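Side-chain contacts in cellulose-binding protein (PDB 2YHG), which probably acts in carbohydrate metabolism, this piece of a longer cellulose-binding protein joining a nucleoside hydrolase-like domain to a C-terminal beta-sheet domain: residues D383-S386 against G387-I391; L349-S352 against A353-V357; V401-P404 against S405-G409; I205-R208 against S209-S212; W213-D217 against S218-N222. One frame throughout, in Å; residues are numbered along the deposited sequence. Where two conformers were deposited one is given.

How the contacts relate
In the nucleoside hydrolase-like domain, contact 4 turns the chain out of edge strand 203-207, and contact 5 follows directly, its loop running into the start of helix 217-225. The other three lie in the C-terminal part, with more than 25 Å between their centres and those of contacts 4 and 5. Contact 2 connects strands 347-351 and 356-360, which belong to different sheets. Contact 1 shapes the loop before strand 391-392, and contact 3 turns the chain between strands 398-402 and 411-420. All five are in series. Contact 3 touches contact 1 through Tyr385 and Asn406, and contact 2 through backbone bonds between neighbouring strands.

Contact 1. Residues D383-S386 against G387-I391; sequences DSYS and GSVSI. With MG (magnesium ion), chain E.
The phenol ring of Tyr385 lies against the backbone of Gly387, two residues further on, and makes most of the packing in this loop. Gly387 N sits over one face of the ring, 3.3 Å above its plane and offset toward the rim, and the nearest approach is 3.2 Å from Tyr385 CE2 to Gly387 C. At the ring edge, Ser388 O lies in the ring plane, 3.5 Å from Tyr385 CE2. With CG anti to the backbone N (chi1 -178°), the ring is carried forward along the chain toward the peptides that follow, so that its face meets Gly387.

One apolar contact extends the packing: Val389 CG2 meets Tyr385 CD2 obliquely at 3.8 Å, and the valine also reaches Ile412 of strand 411-420.

A water links two carbonyls of the loop, donating to Tyr385 O at 3.1 Å and to Gly387 O at 2.9 Å. Separate from this bridge is a side-chain bond, between the hydroxyl of Tyr385 and Asn406 OD1.

Metal bonds fix the beginning of the loop. Magnesium is bound by Asp383 OD1 at 2.2 Å and by Tyr385 O at 2.3 Å, together with a second water and Gly380 O. The other carboxylate oxygen, Asp383 OD2, is held by His378 NE2 and His413 N, bonds that probably fix the rotation of the carboxylate. Tyr385 therefore gives its carbonyl to the metal and its ring to the loop, in a surface magnesium site built by the 380-385 loop of the C-terminal domain.

Contact 2. Residues L349-S352 against A353-V357; sequences LNAS and AGSTV
A type II beta turn from Ser352 to Ser355 bends the chain sharply between two strands, the two arms running 131° apart, and both residues at its ends take part in closing it. Ser352 O receives two donors from Ser355. The stronger is the hydroxyl, Ser355 OG, 2.7 Å from Ser352 O; it approaches in the carbonyl plane, on a lone pair, and the angle at the carbonyl oxygen is 137°. The backbone bond of the turn, Ser355 N to Ser352 O, is weak at 3.2 Å. The side chain thus reinforces a turn whose main-chain bond is weak. It does so because OG stands between the backbone N and the carbonyl carbon (chi1 76°), which brings it to the carbonyl oxygen of Ser352. Ser352 OG comes from the other end and lies 3.3 Å from Ser355 CB. Gly354 occupies the third position of the turn with positive phi, as a type II turn favours.

The two strands joined here, 347-351 and 356-360, belong to different sheets, so the connection is a beta arch, and side chains beyond the turn meet between the strands. Ala351 CB touches Val357 CG2 at 3.7 Å and lies 4.0 Å from Ser355 OG. The first torsion of Val357 puts CG2 beside its own backbone N, where it meets the alanine. Farther in, Leu349 CD1 lies 4.3 Å from Val357 CG1 in one of two deposited conformers, so this touch is tentative.

Ile403 packs on Ser355 and Val357, while Ala351 rests on Ile434 of strand 427-436, whose backbone pairs with Leu349 and Ala351.

Contact 3. Residues V401-P404 against S405-G409; sequences VQIP and SNAGG
Pro404 and Ala407 face each other across a type I beta turn, closed by the bond from Ala407 N to Pro404 O. At 3.1 Å, with an N-H...O angle of 151°, it is reasonably straight at the hydrogen, but the donor stands about 60° out of the carbonyl plane and so does not point at a lone pair. The methyl of Ala407 points back at the first half of the turn: its CB lies 3.4 Å from Pro404 O and 4.1 Å from Pro404 CD, the ring carbon bonded to the proline nitrogen. Ile403 CG2 adds a looser touch to Ala407 CB at 4.4 Å.

Asn406 brings its amide oxygen to the proline ring, OD1 lying 3.4 Å from Pro404 CB. Its CG sits between the backbone N and the carbonyl carbon (chi1 68°), which folds the amide back over the turn instead of letting it stretch outward.

One shell further out, Tyr385, the polar partner of Asn406 OD1, packs its side chain on both Pro404 and Ala407, the two ends of the turn, while the backbone of Ile403 is bonded to that of Ser355.

The turn leads from strand 398-402 toward strand 411-420. Its apolar residues look inward to Ile412 of that strand and to Ile434 and Val436 of strand 427-436, and Gly409 makes a backbone bond to Val436 as the chain leaves.

Contact 4. Residues I205-R208 against S209-S212; sequences IRAR and SVYS
Ala207 and Val210 form the compact side of this turn, their methyls meeting as the chain leaves its strand. Ala207 CB lies 4.1 Å from Val210 CG1, and both side chains are buried. The valine has CG1 anti to its carbonyl carbon, beside the backbone N (chi1 -64°), and so faces back to the alanine; its other methyl, CG2, is 4.0 Å from Arg208 O.

Between them the backbone makes an inverse gamma turn centred on Ser209. Val210 N donates to Arg208 O at 3.2 Å, a weak bond with an angle of only 134° at the hydrogen, as the tight seven-membered ring of such a turn imposes. Firmer support comes from Glu299, whose OE1 accepts from Arg208 N and OE2 from Ser209 N, so that one carboxylate holds two successive amides.

The other side is looser. Arg208 and Ser209 both start away from the turn, and the arginine chain bends at chi3 (-69°) before its NE makes a weak bond to Thr298 OG1. Ser209 has two deposited conformers. Tyr211 is exposed: its CD2 comes no nearer than 4.2 Å to Arg208 O, met obliquely, although Val210 CG2 sits 3.9 Å above the centre of one face of its ring.

The turn ends strand 203-207, one of the two edge strands of the parallel six-stranded sheet in the nucleoside hydrolase-like domain. Strand 180-185 lies next to it, with Tyr183 packing on Ala207 and Ile185 on Val210, and the loop that begins here runs on to helix 217-225.

Contact 5. Residues W213-D217 against S218-N222; sequences WQPSD and SYLDN
One face of the Tyr219 ring is covered by Pro215, whose CB lies 3.8 Å from the ring centroid, 29° off the normal, in a CH-pi contact. The closest pair is Pro215 CB to Tyr219 CD1 at 3.4 Å. Ser216 O and Leu220 CD2 both lie near the plane of the ring, at its edge. The tyrosine's chi1 of 162° sets the ring beside its own carbonyl carbon and turns it back to the proline that precedes the helix. The indole of Trp213 carries a second flat group: Gln214 CD stands 3.4 Å above it, offset toward the rim.

Ser216 is the N-cap. Its OG accepts from Tyr219 N at 3.0 Å in a nearly straight bond (168°), satisfying an amide of the first helical turn. The first regular helix bonds follow, Leu220 N to Ser216 O at 3.1 Å and Asp221 N to Asp217 O at 3.0 Å. Beside the cap, Pro215 CG reaches Leu220 CD2 at 4.1 Å, joining proline, tyrosine and leucine into a small apolar patch. Asp217, in the first turn, forms a salt bridge with Arg237.

The capped end opens helix 217-225, reached by the loop from strand 203-207. Helix 308-323 packs against this end: His312 touches Trp213 and Pro215, meets the Tyr219 ring, and accepts the tyrosine hydroxyl at its carbonyl oxygen, while Phe315 packs on the tyrosine side chain.

Contact 1. Residues D383-S386 against G387-I391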
loop_
_atom_site.group_PDB
_atom_site.type_symbol
_atom_site.label_atom_id
_atom_site.label_comp_id
_atom_site.label_asym_id
_atom_site.label_seq_id
_atom_site.Cartn_x
_atom_site.Cartn_y
_atom_site.Cartn_z
ATOM N N ASP A 383 -13.938 -8.968 -10.154
ATOM C CA ASP A 383 -14.802 -10.044 -9.702
ATOM C C ASP A 383 -14.855 -11.197 -10.705
ATOM O O ASP A 383 -14.391 -11.096 -11.843
ATOM C CB ASP A 383 -16.195 -9.525 -9.290
ATOM C CG ASP A 383 -16.983 -8.900 -10.406
ATOM O OD1 ASP A 383 -16.709 -9.123 -11.590
ATOM O OD2 ASP A 383 -17.927 -8.144 -10.070
ATOM N N SER A 384 -15.391 -12.336 -10.274
ATOM C CA SER A 384 -15.368 -13.521 -11.121
ATOM C C SER A 384 -16.546 -13.581 -12.063
ATOM O O SER A 384 -16.499 -14.303 -13.059
ATOM C CB SER A 384 -15.272 -14.773 -10.296
ATOM O OG SER A 384 -16.443 -14.963 -9.500
ATOM N N TYR A 385 -17.599 -12.827 -11.807
ATOM C CA TYR A 385 -18.726 -12.783 -12.715
ATOM C C TYR A 385 -18.270 -12.176 -14.015
ATOM O O TYR A 385 -17.576 -11.157 -14.023
ATOM C CB TYR A 385 -19.848 -11.969 -12.082
ATOM C CG TYR A 385 -21.066 -11.912 -12.938
ATOM C CD1 TYR A 385 -21.733 -13.072 -13.271
ATOM C CD2 TYR A 385 -21.539 -10.723 -13.413
ATOM C CE1 TYR A 385 -22.855 -13.046 -14.109
ATOM C CE2 TYR A 385 -22.662 -10.674 -14.255
ATOM C CZ TYR A 385 -23.291 -11.847 -14.608
ATOM O OH TYR A 385 -24.372 -11.812 -15.466
ATOM N N SER A 386 -18.679 -12.769 -15.128
ATOM C CA SER A 386 -18.177 -12.307 -16.411
ATOM C C SER A 386 -19.035 -11.256 -17.069
ATOM O O SER A 386 -18.598 -10.625 -18.024
ATOM C CB SER A 386 -17.965 -13.453 -17.389
ATOM O OG SER A 386 -19.202 -13.959 -17.813
ATOM N N GLY A 387 -20.258 -11.080 -16.599
ATOM C CA GLY A 387 -21.221 -10.204 -17.234
ATOM C C GLY A 387 -21.342 -8.848 -16.578
ATOM O O GLY A 387 -20.520 -8.441 -15.748
ATOM N N SER A 388 -22.313 -8.097 -17.066
ATOM C CA SER A 388 -22.604 -6.762 -16.573
ATOM C C SER A 388 -23.638 -6.855 -15.446
ATOM O O SER A 388 -24.403 -7.824 -15.351
ATOM C CB SER A 388 -23.118 -5.858 -17.690
ATOM O OG SER A 388 -24.307 -6.382 -18.241
ATOM N N VAL A 389 -23.609 -5.837 -14.586
ATOM C CA VAL A 389 -24.454 -5.793 -13.414
ATOM C C VAL A 389 -25.064 -4.420 -13.321
ATOM O O VAL A 389 -24.347 -3.431 -13.211
ATOM C CB VAL A 389 -23.655 -6.117 -12.121
ATOM C CG1 VAL A 389 -24.543 -5.936 -10.868
ATOM C CG2 VAL A 389 -23.079 -7.507 -12.177
ATOM N N SER A 390 -26.388 -4.362 -13.333
ATOM C CA SER A 390 -27.113 -3.111 -13.212
ATOM C C SER A 390 -27.263 -2.659 -11.764
ATOM O O SER A 390 -27.602 -3.456 -10.879
ATOM C CB SER A 390 -28.493 -3.272 -13.845
ATOM O OG SER A 390 -28.372 -3.642 -15.192
ATOM N N ILE A 391 -27.035 -1.372 -11.552
ATOM C CA ILE A 391 -27.234 -0.738 -10.263
ATOM C C ILE A 391 -28.193 0.419 -10.448
ATOM O O ILE A 391 -27.899 1.355 -11.177
ATOM C CB ILE A 391 -25.900 -0.196 -9.657
ATOM C CG1 ILE A 391 -24.824 -1.273 -9.618
ATOM C CG2 ILE A 391 -26.172 0.423 -8.285
ATOM C CD1 ILE A 391 -23.459 -0.735 -9.243
HETATM MG MG MG E . -15.893 -9.668 -13.555
HETATM O O HOH W 1 -17.643 -8.306 -15.153
HETATM O O HOH W 2 -14.593 -10.489 -15.301
#

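Contact 2. Residues L349-S352 against A353-V357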
loop_
_atom_site.group_PDB
_atom_site.type_symbol
_atom_site.label_atom_id
_atom_site.label_comp_id
_atom_site.label_asym_id
_atom_site.label_seq_id
_atom_site.Cartn_x
_atom_site.Cartn_y
_atom_site.Cartn_z
ATOM N N LEU A 349 -21.175 -10.210 1.549
ATOM C CA LEU A 349 -22.585 -10.605 1.606
ATOM C C LEU A 349 -22.788 -11.802 0.717
ATOM O O LEU A 349 -22.154 -11.919 -0.313
ATOM C CB LEU A 349 -23.477 -9.479 1.046
ATOM C CG LEU A 349 -23.511 -8.139 1.764
ATOM C CD1 LEU A 349 -24.487 -7.241 1.039
ATOM C CD2 LEU A 349 -23.894 -8.311 3.229
ATOM N N ASN A 350 -23.718 -12.660 1.077
ATOM C CA ASN A 350 -24.209 -13.718 0.205
ATOM C C ASN A 350 -25.610 -13.397 -0.251
ATOM O O ASN A 350 -26.443 -13.005 0.571
ATOM C CB ASN A 350 -24.225 -15.028 0.968
ATOM C CG ASN A 350 -22.842 -15.487 1.365
ATOM O OD1 ASN A 350 -22.446 -15.111 2.580
ATOM N ND2 ASN A 350 -22.041 -15.770 0.504
ATOM N N ALA A 351 -25.861 -13.519 -1.550
ATOM C CA ALA A 351 -27.180 -13.250 -2.101
ATOM C C ALA A 351 -27.487 -14.282 -3.163
ATOM O O ALA A 351 -26.583 -14.829 -3.801
ATOM C CB ALA A 351 -27.262 -11.834 -2.720
ATOM N N SER A 352 -28.758 -14.510 -3.438
ATOM C CA SER A 352 -29.147 -15.456 -4.453
ATOM C C SER A 352 -29.065 -14.840 -5.841
ATOM O O SER A 352 -29.357 -13.653 -6.073
ATOM C CB SER A 352 -30.548 -15.959 -4.190
ATOM O OG SER A 352 -31.451 -14.881 -4.053
ATOM N N ALA A 353 -28.811 -15.707 -6.821
ATOM C CA ALA A 353 -28.875 -15.309 -8.213
ATOM C C ALA A 353 -30.315 -14.885 -8.518
ATOM O O ALA A 353 -31.274 -15.533 -8.088
ATOM C CB ALA A 353 -28.460 -16.472 -9.136
ATOM N N GLY A 354 -30.454 -13.855 -9.329
ATOM C CA GLY A 354 -31.779 -13.347 -9.701
ATOM C C GLY A 354 -32.475 -12.635 -8.559
ATOM O O GLY A 354 -33.690 -12.553 -8.518
ATOM N N SER A 355 -31.762 -12.122 -7.589
ATOM C CA SER A 355 -32.330 -11.286 -6.546
ATOM C C SER A 355 -31.843 -9.850 -6.666
ATOM O O SER A 355 -30.909 -9.568 -7.395
ATOM C CB SER A 355 -31.995 -11.867 -5.161
ATOM O OG SER A 355 -30.648 -11.626 -4.783
ATOM N N THR A 356 -32.482 -8.959 -5.925
ATOM C CA THR A 356 -32.036 -7.566 -5.838
ATOM C C THR A 356 -31.552 -7.281 -4.434
ATOM O O THR A 356 -32.151 -7.741 -3.452
ATOM C CB THR A 356 -33.171 -6.622 -6.212
ATOM O OG1 THR A 356 -33.634 -6.972 -7.524
ATOM C CG2 THR A 356 -32.752 -5.211 -6.207
ATOM N N VAL A 357 -30.442 -6.577 -4.343
ATOM C CA VAL A 357 -29.792 -6.251 -3.078
ATOM C C VAL A 357 -29.744 -4.741 -2.875
ATOM O O VAL A 357 -29.065 -4.024 -3.618
ATOM C CB VAL A 357 -28.352 -6.828 -2.998
ATOM C CG1 VAL A 357 -27.685 -6.427 -1.697
ATOM C CG2 VAL A 357 -28.394 -8.353 -3.175
#

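Contact 3. Residues V401-P404 against S405-G409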
loop_
_atom_site.group_PDB
_atom_site.type_symbol
_atom_site.label_atom_id
_atom_site.label_comp_id
_atom_site.label_asym_id
_atom_site.label_seq_id
_atom_site.Cartn_x
_atom_site.Cartn_y
_atom_site.Cartn_z
ATOM N N VAL A 401 -28.834 -3.221 -6.340
ATOM C CA VAL A 401 -28.056 -4.036 -7.255
ATOM C C VAL A 401 -28.881 -5.212 -7.721
ATOM O O VAL A 401 -29.385 -5.989 -6.915
ATOM C CB VAL A 401 -26.773 -4.539 -6.555
ATOM C CG1 VAL A 401 -25.951 -5.351 -7.543
ATOM C CG2 VAL A 401 -25.981 -3.403 -5.981
ATOM N N GLN A 402 -29.001 -5.373 -9.035
ATOM C CA GLN A 402 -29.671 -6.524 -9.602
ATOM C C GLN A 402 -28.665 -7.643 -9.793
ATOM O O GLN A 402 -27.770 -7.525 -10.633
ATOM C CB GLN A 402 -30.315 -6.123 -10.925
ATOM C CG GLN A 402 -31.506 -5.251 -10.732
ATOM C CD GLN A 402 -32.273 -5.051 -12.009
ATOM O OE1 GLN A 402 -31.896 -4.222 -12.820
ATOM N NE2 GLN A 402 -33.243 -5.923 -12.275
ATOM N N ILE A 403 -28.800 -8.717 -9.039
ATOM C CA ILE A 403 -27.901 -9.861 -9.156
ATOM C C ILE A 403 -28.408 -10.729 -10.292
ATOM O O ILE A 403 -29.514 -11.258 -10.237
ATOM C CB ILE A 403 -27.886 -10.683 -7.869
ATOM C CG1 ILE A 403 -27.584 -9.837 -6.647
ATOM C CG2 ILE A 403 -26.930 -11.868 -8.020
ATOM C CD1 ILE A 403 -26.240 -9.148 -6.671
ATOM N N PRO A 404 -27.632 -10.887 -11.375
ATOM C CA PRO A 404 -28.156 -11.649 -12.525
ATOM C C PRO A 404 -28.548 -13.059 -12.148
ATOM O O PRO A 404 -27.895 -13.727 -11.362
ATOM C CB PRO A 404 -26.992 -11.611 -13.521
ATOM C CG PRO A 404 -26.313 -10.295 -13.197
ATOM C CD PRO A 404 -26.327 -10.269 -11.681
ATOM N N SER A 405 -29.555 -13.584 -12.869
ATOM C CA SER A 405 -29.953 -14.956 -12.707
ATOM C C SER A 405 -28.876 -15.955 -13.055
ATOM O O SER A 405 -28.864 -17.047 -12.518
ATOM C CB SER A 405 -31.197 -15.240 -13.545
ATOM O OG SER A 405 -32.300 -14.491 -13.084
ATOM N N ASN A 406 -27.921 -15.535 -13.901
ATOM C CA ASN A 406 -26.856 -16.417 -14.367
ATOM C C ASN A 406 -25.567 -16.259 -13.566
ATOM O O ASN A 406 -24.535 -16.794 -13.956
ATOM C CB ASN A 406 -26.578 -16.235 -15.874
ATOM C CG ASN A 406 -25.985 -14.900 -16.210
ATOM O OD1 ASN A 406 -25.591 -14.151 -15.311
ATOM N ND2 ASN A 406 -25.818 -14.620 -17.516
ATOM N N ALA A 407 -25.619 -15.604 -12.404
ATOM C CA ALA A 407 -24.411 -15.298 -11.625
ATOM C C ALA A 407 -24.048 -16.348 -10.575
ATOM O O ALA A 407 -23.092 -16.154 -9.818
ATOM C CB ALA A 407 -24.518 -13.929 -10.999
ATOM N N GLY A 408 -24.792 -17.442 -10.493
ATOM C CA GLY A 408 -24.494 -18.430 -9.498
ATOM C C GLY A 408 -23.060 -18.926 -9.515
ATOM O O GLY A 408 -22.520 -19.254 -10.556
ATOM N N GLY A 409 -22.496 -19.077 -8.327
ATOM C CA GLY A 409 -21.151 -19.553 -8.168
ATOM C C GLY A 409 -20.073 -18.531 -8.475
ATOM O O GLY A 409 -18.885 -18.876 -8.487
#

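Contact 4. Residues I205-R208 against S209-S212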
loop_
_atom_site.group_PDB
_atom_site.type_symbol
_atom_site.label_atom_id
_atom_site.label_comp_id
_atom_site.label_asym_id
_atom_site.label_seq_id
_atom_site.Cartn_x
_atom_site.Cartn_y
_atom_site.Cartn_z
ATOM N N ILE A 205 4.301 -9.773 -4.995
ATOM C CA ILE A 205 3.991 -8.864 -6.086
ATOM C C ILE A 205 5.261 -8.205 -6.574
ATOM O O ILE A 205 6.028 -7.675 -5.765
ATOM C CB ILE A 205 3.032 -7.735 -5.580
ATOM C CG1 ILE A 205 1.675 -8.301 -5.180
ATOM C CG2 ILE A 205 2.919 -6.625 -6.622
ATOM C CD1 ILE A 205 0.835 -7.343 -4.384
ATOM N N ARG A 206 5.524 -8.242 -7.884
ATOM C CA ARG A 206 6.530 -7.392 -8.524
ATOM C C ARG A 206 5.775 -6.410 -9.403
ATOM O O ARG A 206 5.349 -6.757 -10.508
ATOM C CB ARG A 206 7.594 -8.177 -9.296
ATOM C CG ARG A 206 8.630 -7.318 -9.969
ATOM C CD ARG A 206 9.817 -8.081 -10.545
ATOM N NE ARG A 206 10.725 -8.499 -9.492
ATOM C CZ ARG A 206 11.844 -9.190 -9.691
ATOM N NH1 ARG A 206 12.106 -9.735 -10.868
ATOM N NH2 ARG A 206 12.717 -9.345 -8.698
ATOM N N ALA A 207 5.547 -5.219 -8.879
ATOM C CA ALA A 207 4.763 -4.204 -9.565
ATOM C C ALA A 207 5.628 -3.457 -10.552
ATOM O O ALA A 207 6.733 -3.014 -10.204
ATOM C CB ALA A 207 4.175 -3.231 -8.562
ATOM N N ARG A 208 5.137 -3.276 -11.759
ATOM C CA ARG A 208 5.906 -2.591 -12.781
ATOM C C ARG A 208 5.225 -1.387 -13.378
ATOM O O ARG A 208 5.891 -0.525 -13.972
ATOM C CB ARG A 208 6.280 -3.554 -13.879
ATOM C CG ARG A 208 7.078 -4.751 -13.398
ATOM C CD ARG A 208 7.400 -5.689 -14.578
ATOM N NE ARG A 208 6.184 -6.325 -15.054
ATOM C CZ ARG A 208 6.057 -6.826 -16.284
ATOM N NH1 ARG A 208 7.087 -6.827 -17.135
ATOM N NH2 ARG A 208 4.869 -7.261 -16.678
ATOM N N SER A 209 3.911 -1.285 -13.251
ATOM C CA SER A 209 3.181 -0.207 -13.909
ATOM C C SER A 209 2.931 0.932 -12.928
ATOM O O SER A 209 1.776 1.238 -12.556
ATOM C CB SER A 209 1.869 -0.714 -14.515
ATOM O OG SER A 209 2.081 -1.603 -15.598
ATOM N N VAL A 210 4.022 1.549 -12.503
ATOM C CA VAL A 210 4.044 2.440 -11.353
ATOM C C VAL A 210 4.275 3.901 -11.743
ATOM O O VAL A 210 4.551 4.731 -10.874
ATOM C CB VAL A 210 5.086 1.988 -10.296
ATOM C CG1 VAL A 210 4.679 0.629 -9.742
ATOM C CG2 VAL A 210 6.506 1.991 -10.878
ATOM N N TYR A 211 4.117 4.226 -13.021
ATOM C CA TYR A 211 4.571 5.491 -13.579
ATOM C C TYR A 211 3.472 6.369 -14.167
ATOM O O TYR A 211 3.792 7.421 -14.723
ATOM C CB TYR A 211 5.598 5.228 -14.662
ATOM C CG TYR A 211 6.910 4.667 -14.162
ATOM C CD1 TYR A 211 7.741 5.419 -13.362
ATOM C CD2 TYR A 211 7.315 3.395 -14.481
ATOM C CE1 TYR A 211 8.971 4.902 -12.910
ATOM C CE2 TYR A 211 8.556 2.911 -14.101
ATOM C CZ TYR A 211 9.385 3.681 -13.333
ATOM O OH TYR A 211 10.660 3.239 -13.030
ATOM N N SER A 212 2.209 5.965 -14.099
ATOM C CA SER A 212 1.148 6.663 -14.843
ATOM C C SER A 212 0.209 7.498 -13.985
ATOM O O SER A 212 -0.635 8.190 -14.521
ATOM C CB SER A 212 0.307 5.664 -15.624
ATOM O OG SER A 212 1.097 4.986 -16.559
#

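Contact 5. Residues W213-D217 against S218-N222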
loop_
_atom_site.group_PDB
_atom_site.type_symbol
_atom_site.label_atom_id
_atom_site.label_comp_id
_atom_site.label_asym_id
_atom_site.label_seq_id
_atom_site.Cartn_x
_atom_site.Cartn_y
_atom_site.Cartn_z
ATOM N N TRP A 213 0.389 7.499 -12.679
ATOM C CA TRP A 213 -0.551 8.118 -11.737
ATOM C C TRP A 213 -0.072 9.440 -11.167
ATOM O O TRP A 213 -0.865 10.145 -10.523
ATOM C CB TRP A 213 -0.811 7.126 -10.582
ATOM C CG TRP A 213 0.404 6.835 -9.780
ATOM C CD1 TRP A 213 1.343 5.890 -10.053
ATOM C CD2 TRP A 213 0.875 7.551 -8.635
ATOM N NE1 TRP A 213 2.379 5.981 -9.171
ATOM C CE2 TRP A 213 2.126 6.999 -8.289
ATOM C CE3 TRP A 213 0.356 8.584 -7.849
ATOM C CZ2 TRP A 213 2.913 7.507 -7.251
ATOM C CZ3 TRP A 213 1.125 9.077 -6.806
ATOM C CH2 TRP A 213 2.380 8.541 -6.516
ATOM N N GLN A 214 1.207 9.763 -11.364
ATOM C CA GLN A 214 1.888 10.787 -10.595
ATOM C C GLN A 214 1.345 12.194 -10.849
ATOM O O GLN A 214 0.870 12.510 -11.935
ATOM C CB GLN A 214 3.377 10.820 -10.944
ATOM C CG GLN A 214 4.193 9.737 -10.260
ATOM C CD GLN A 214 4.164 8.363 -10.863
ATOM O OE1 GLN A 214 3.335 8.036 -11.746
ATOM N NE2 GLN A 214 5.068 7.522 -10.394
ATOM N N PRO A 215 1.419 13.048 -9.847
ATOM C CA PRO A 215 1.054 14.453 -10.014
ATOM C C PRO A 215 2.187 15.234 -10.642
ATOM O O PRO A 215 3.319 14.761 -10.734
ATOM C CB PRO A 215 0.816 14.899 -8.595
ATOM C CG PRO A 215 1.896 14.178 -7.847
ATOM C CD PRO A 215 2.014 12.804 -8.527
ATOM N N SER A 216 1.875 16.471 -11.014
ATOM C CA SER A 216 2.830 17.342 -11.683
ATOM C C SER A 216 3.826 17.923 -10.699
ATOM O O SER A 216 3.600 18.019 -9.508
ATOM C CB SER A 216 2.114 18.488 -12.407
ATOM O OG SER A 216 1.598 19.358 -11.443
ATOM N N ASP A 217 4.923 18.416 -11.250
ATOM C CA ASP A 217 5.940 19.107 -10.466
ATOM C C ASP A 217 5.367 20.358 -9.816
ATOM O O ASP A 217 5.748 20.696 -8.702
ATOM C CB ASP A 217 7.137 19.471 -11.312
ATOM C CG ASP A 217 7.947 18.270 -11.791
ATOM O OD1 ASP A 217 7.883 17.157 -11.186
ATOM O OD2 ASP A 217 8.674 18.458 -12.798
ATOM N N SER A 218 4.455 21.064 -10.475
ATOM C CA SER A 218 3.797 22.248 -9.909
ATOM C C SER A 218 2.888 21.923 -8.747
ATOM O O SER A 218 2.853 22.641 -7.756
ATOM C CB SER A 218 2.960 22.935 -10.975
ATOM O OG SER A 218 2.272 24.028 -10.398
ATOM N N TYR A 219 2.129 20.828 -8.857
ATOM C CA TYR A 219 1.344 20.332 -7.722
ATOM C C TYR A 219 2.262 20.148 -6.525
ATOM O O TYR A 219 1.957 20.506 -5.401
ATOM C CB TYR A 219 0.648 19.027 -8.109
ATOM C CG TYR A 219 0.165 18.203 -6.932
ATOM C CD1 TYR A 219 1.037 17.364 -6.271
ATOM C CD2 TYR A 219 -1.160 18.213 -6.530
ATOM C CE1 TYR A 219 0.617 16.526 -5.266
ATOM C CE2 TYR A 219 -1.602 17.391 -5.470
ATOM C CZ TYR A 219 -0.709 16.541 -4.842
ATOM O OH TYR A 219 -1.075 15.643 -3.857
ATOM N N LEU A 220 3.400 19.511 -6.748
ATOM C CA LEU A 220 4.297 19.216 -5.643
ATOM C C LEU A 220 4.793 20.531 -5.025
ATOM O O LEU A 220 4.823 20.685 -3.811
ATOM C CB LEU A 220 5.485 18.361 -6.108
ATOM C CG LEU A 220 5.090 16.951 -6.588
ATOM C CD1 LEU A 220 6.300 16.275 -7.224
ATOM C CD2 LEU A 220 4.510 16.138 -5.453
ATOM N N ASP A 221 5.213 21.472 -5.858
ATOM C CA ASP A 221 5.728 22.725 -5.352
ATOM C C ASP A 221 4.675 23.480 -4.537
ATOM O O ASP A 221 4.977 24.004 -3.473
ATOM C CB ASP A 221 6.194 23.563 -6.541
ATOM C CG ASP A 221 6.888 24.840 -6.135
ATOM O OD1 ASP A 221 7.856 24.794 -5.366
ATOM O OD2 ASP A 221 6.578 25.858 -6.764
ATOM N N ASN A 222 3.455 23.542 -5.064
ATOM C CA ASN A 222 2.423 24.342 -4.436
ATOM C C ASN A 222 1.753 23.696 -3.243
ATOM O O ASN A 222 1.442 24.385 -2.271
ATOM C CB ASN A 222 1.389 24.764 -5.460
ATOM C CG ASN A 222 1.947 25.740 -6.472
ATOM O OD1 ASN A 222 1.823 25.534 -7.665
ATOM N ND2 ASN A 222 2.480 26.853 -5.994
#